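Local atomic coordinates of Abbfa_003403 (Acinetobacter baumannii, PDB entry 4ZXH), a protein that probably assembles a peptide product as a four-domain nonribosomal peptide synthetase, activating and condensing building blocks on a phosphopantetheine arm and releasing the product. Residues I980-Q988 with I1054-T1062. Sequence-based numbering, arbitrary orientation.
Sequences IELCTTFEQ and IVIELRRGT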
# COMPACT_ATOMS: atom_id res chain seq x y z
N ILE A 980 -21.41 20.00 2.01
CA ILE A 980 -21.32 21.45 2.26
C ILE A 980 -20.58 21.74 3.58
O ILE A 980 -19.68 22.57 3.62
CB ILE A 980 -22.70 22.12 2.27
CG1 ILE A 980 -23.27 22.09 0.84
CG2 ILE A 980 -22.61 23.54 2.75
CD1 ILE A 980 -24.67 22.67 0.71
N GLU A 981 -20.94 21.02 4.65
CA GLU A 981 -20.29 21.21 5.94
C GLU A 981 -18.80 20.81 5.93
O GLU A 981 -17.97 21.48 6.55
CB GLU A 981 -21.02 20.42 7.03
CG GLU A 981 -20.38 20.55 8.40
CD GLU A 981 -21.11 21.52 9.32
OE1 GLU A 981 -22.36 21.56 9.30
OE2 GLU A 981 -20.41 22.25 10.07
N LEU A 982 -18.45 19.74 5.24
CA LEU A 982 -17.04 19.34 5.17
C LEU A 982 -16.23 20.32 4.33
O LEU A 982 -15.09 20.64 4.67
CB LEU A 982 -16.90 17.93 4.61
CG LEU A 982 -17.52 16.83 5.47
CD1 LEU A 982 -17.55 15.47 4.73
CD2 LEU A 982 -16.79 16.73 6.81
N CYS A 983 -16.79 20.81 3.23
CA CYS A 983 -16.05 21.75 2.39
C CYS A 983 -15.76 23.01 3.16
O CYS A 983 -14.60 23.43 3.25
CB CYS A 983 -16.81 22.09 1.11
SG CYS A 983 -16.63 20.87 -0.17
N THR A 984 -16.79 23.63 3.72
CA THR A 984 -16.59 24.79 4.57
C THR A 984 -15.56 24.52 5.68
O THR A 984 -14.75 25.37 6.00
CB THR A 984 -17.90 25.23 5.19
OG1 THR A 984 -18.74 25.69 4.13
CG2 THR A 984 -17.67 26.37 6.10
N THR A 985 -15.57 23.32 6.24
CA THR A 985 -14.62 23.04 7.31
C THR A 985 -13.20 22.90 6.76
O THR A 985 -12.26 23.50 7.30
CB THR A 985 -15.01 21.80 8.10
OG1 THR A 985 -16.28 22.02 8.72
CG2 THR A 985 -14.05 21.61 9.19
N PHE A 986 -13.03 22.16 5.67
CA PHE A 986 -11.73 22.12 5.00
C PHE A 986 -11.22 23.51 4.66
O PHE A 986 -10.04 23.80 4.92
CB PHE A 986 -11.78 21.30 3.72
CG PHE A 986 -11.62 19.83 3.93
CD1 PHE A 986 -12.20 19.20 5.04
CD2 PHE A 986 -10.93 19.06 2.99
CE1 PHE A 986 -12.08 17.82 5.22
CE2 PHE A 986 -10.79 17.69 3.16
CZ PHE A 986 -11.38 17.06 4.27
N GLU A 987 -12.08 24.36 4.08
CA GLU A 987 -11.68 25.70 3.60
C GLU A 987 -11.14 26.52 4.76
O GLU A 987 -10.06 27.15 4.70
CB GLU A 987 -12.85 26.45 2.97
CG GLU A 987 -13.16 26.03 1.53
CD GLU A 987 -14.44 26.68 0.98
OE1 GLU A 987 -15.09 27.52 1.66
OE2 GLU A 987 -14.80 26.32 -0.17
N GLN A 988 -11.91 26.47 5.84
CA GLN A 988 -11.75 27.38 6.96
C GLN A 988 -10.45 27.01 7.74
O GLN A 988 -9.62 27.86 8.09
CB GLN A 988 -12.90 27.33 7.92
CG GLN A 988 -13.92 28.21 7.62
CD GLN A 988 -14.23 29.16 8.73
OE1 GLN A 988 -13.94 28.98 9.95
NE2 GLN A 988 -15.01 30.09 8.37
N ILE A 1054 -28.74 23.03 12.17
CA ILE A 1054 -29.25 23.75 11.01
C ILE A 1054 -28.49 25.06 10.78
O ILE A 1054 -28.74 25.76 9.80
CB ILE A 1054 -30.76 24.04 11.12
CG1 ILE A 1054 -31.05 25.09 12.19
CG2 ILE A 1054 -31.54 22.75 11.38
CD1 ILE A 1054 -32.53 25.36 12.33
N VAL A 1055 -27.56 25.36 11.67
CA VAL A 1055 -26.65 26.50 11.49
C VAL A 1055 -25.27 26.03 11.05
O VAL A 1055 -24.64 25.17 11.69
CB VAL A 1055 -26.48 27.33 12.78
CG1 VAL A 1055 -25.54 28.48 12.51
CG2 VAL A 1055 -27.82 27.84 13.30
N ILE A 1056 -24.80 26.60 9.94
CA ILE A 1056 -23.46 26.35 9.43
C ILE A 1056 -22.69 27.66 9.51
O ILE A 1056 -23.16 28.69 9.03
CB ILE A 1056 -23.50 25.78 7.96
CG1 ILE A 1056 -22.11 25.62 7.36
CG2 ILE A 1056 -24.30 26.67 7.08
CD1 ILE A 1056 -21.17 24.88 8.26
N GLU A 1057 -21.53 27.65 10.16
CA GLU A 1057 -20.75 28.88 10.23
C GLU A 1057 -19.76 28.94 9.07
O GLU A 1057 -18.77 28.22 9.07
CB GLU A 1057 -20.04 29.02 11.58
CG GLU A 1057 -19.31 30.35 11.77
CD GLU A 1057 -19.03 30.70 13.24
OE1 GLU A 1057 -19.96 30.64 14.08
OE2 GLU A 1057 -17.86 31.00 13.57
N LEU A 1058 -20.05 29.78 8.07
CA LEU A 1058 -19.22 29.90 6.87
C LEU A 1058 -17.94 30.70 7.14
O LEU A 1058 -16.95 30.54 6.45
CB LEU A 1058 -20.01 30.56 5.75
CG LEU A 1058 -21.19 29.72 5.27
CD1 LEU A 1058 -22.04 30.43 4.23
CD2 LEU A 1058 -20.67 28.44 4.69
N ARG A 1059 -17.97 31.58 8.13
CA ARG A 1059 -16.79 32.37 8.45
C ARG A 1059 -16.83 32.86 9.90
O ARG A 1059 -17.82 33.45 10.31
CB ARG A 1059 -16.63 33.54 7.48
CG ARG A 1059 -15.46 34.45 7.78
CD ARG A 1059 -14.14 33.69 7.78
NE ARG A 1059 -13.03 34.55 8.20
CZ ARG A 1059 -11.78 34.12 8.42
NH1 ARG A 1059 -11.47 32.84 8.24
NH2 ARG A 1059 -10.85 34.98 8.80
N ARG A 1060 -15.78 32.58 10.68
CA ARG A 1060 -15.61 33.23 11.99
C ARG A 1060 -14.77 34.47 11.80
O ARG A 1060 -13.59 34.40 11.44
CB ARG A 1060 -14.95 32.29 13.01
CG ARG A 1060 -14.70 32.92 14.38
CD ARG A 1060 -14.28 31.85 15.40
NE ARG A 1060 -15.25 30.76 15.49
CZ ARG A 1060 -16.25 30.69 16.37
NH1 ARG A 1060 -16.42 31.64 17.28
NH2 ARG A 1060 -17.08 29.65 16.34
N GLY A 1061 -15.38 35.63 12.02
CA GLY A 1061 -14.69 36.90 11.88
C GLY A 1061 -14.34 37.47 13.23
O GLY A 1061 -14.43 36.78 14.24
N THR A 1062 -13.94 38.74 13.24
CA THR A 1062 -13.46 39.40 14.46
C THR A 1062 -14.36 40.55 14.84
O THR A 1062 -14.16 41.18 15.87
CB THR A 1062 -12.02 39.95 14.29
OG1 THR A 1062 -11.97 40.78 13.12
CG2 THR A 1062 -11.00 38.82 14.14
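E981, whose side chain lies against I1056, has its backbone oxygen gripped twice from within the helix: T985 N supplies the helical bond at 3.0 Å, and T985 OG1 reaches E981 O at 2.8 Å from the opposite face of the carbonyl plane. Across the contact, the side chains of E981 and I1056 run alongside one another, pointing opposite ways, with E981 OE2 3.3 Å from I1056 CD1. I1056 CG1 lies anti to the backbone N (chi1 176°), and the bend at chi2 (49°) then sets CD1 beside the carboxylate. One turn on, T984 meets L1058 almost at a right angle. T984 OG1, 3.4 Å from L1058 CD2, also turns back to I980 O in a weak bond, while T984 CG2 packs 3.7 Å from E1057 O. Q988 closes this end: its NE2 lies 2.8 Å from L1058 O, in a bent hydrogen bond (132°) that is doubtful because the amide is poorly ordered and crowds R1059.

The helix 977-990 belongs to the carrier domain, where F986 stacks edge-to-face on F1001. The strand 1055-1057 is an outermost strand of the thioesterase sheet, antiparallel to 1093-1096, and L1058 and R1059 form a classic beta bulge opposite L1093. E1057 is salt-bridged to R1094, and R1059 NE donates to P1089 O, so both polar ends are held on the thioesterase side. I1056 and L1058 thus offer aliphatic carbons to mostly polar helix side chains, with one doubtful amide bond across, consistent with a modest interface (349 Å² buried) for a carrier domain that probably moves between catalytic partners.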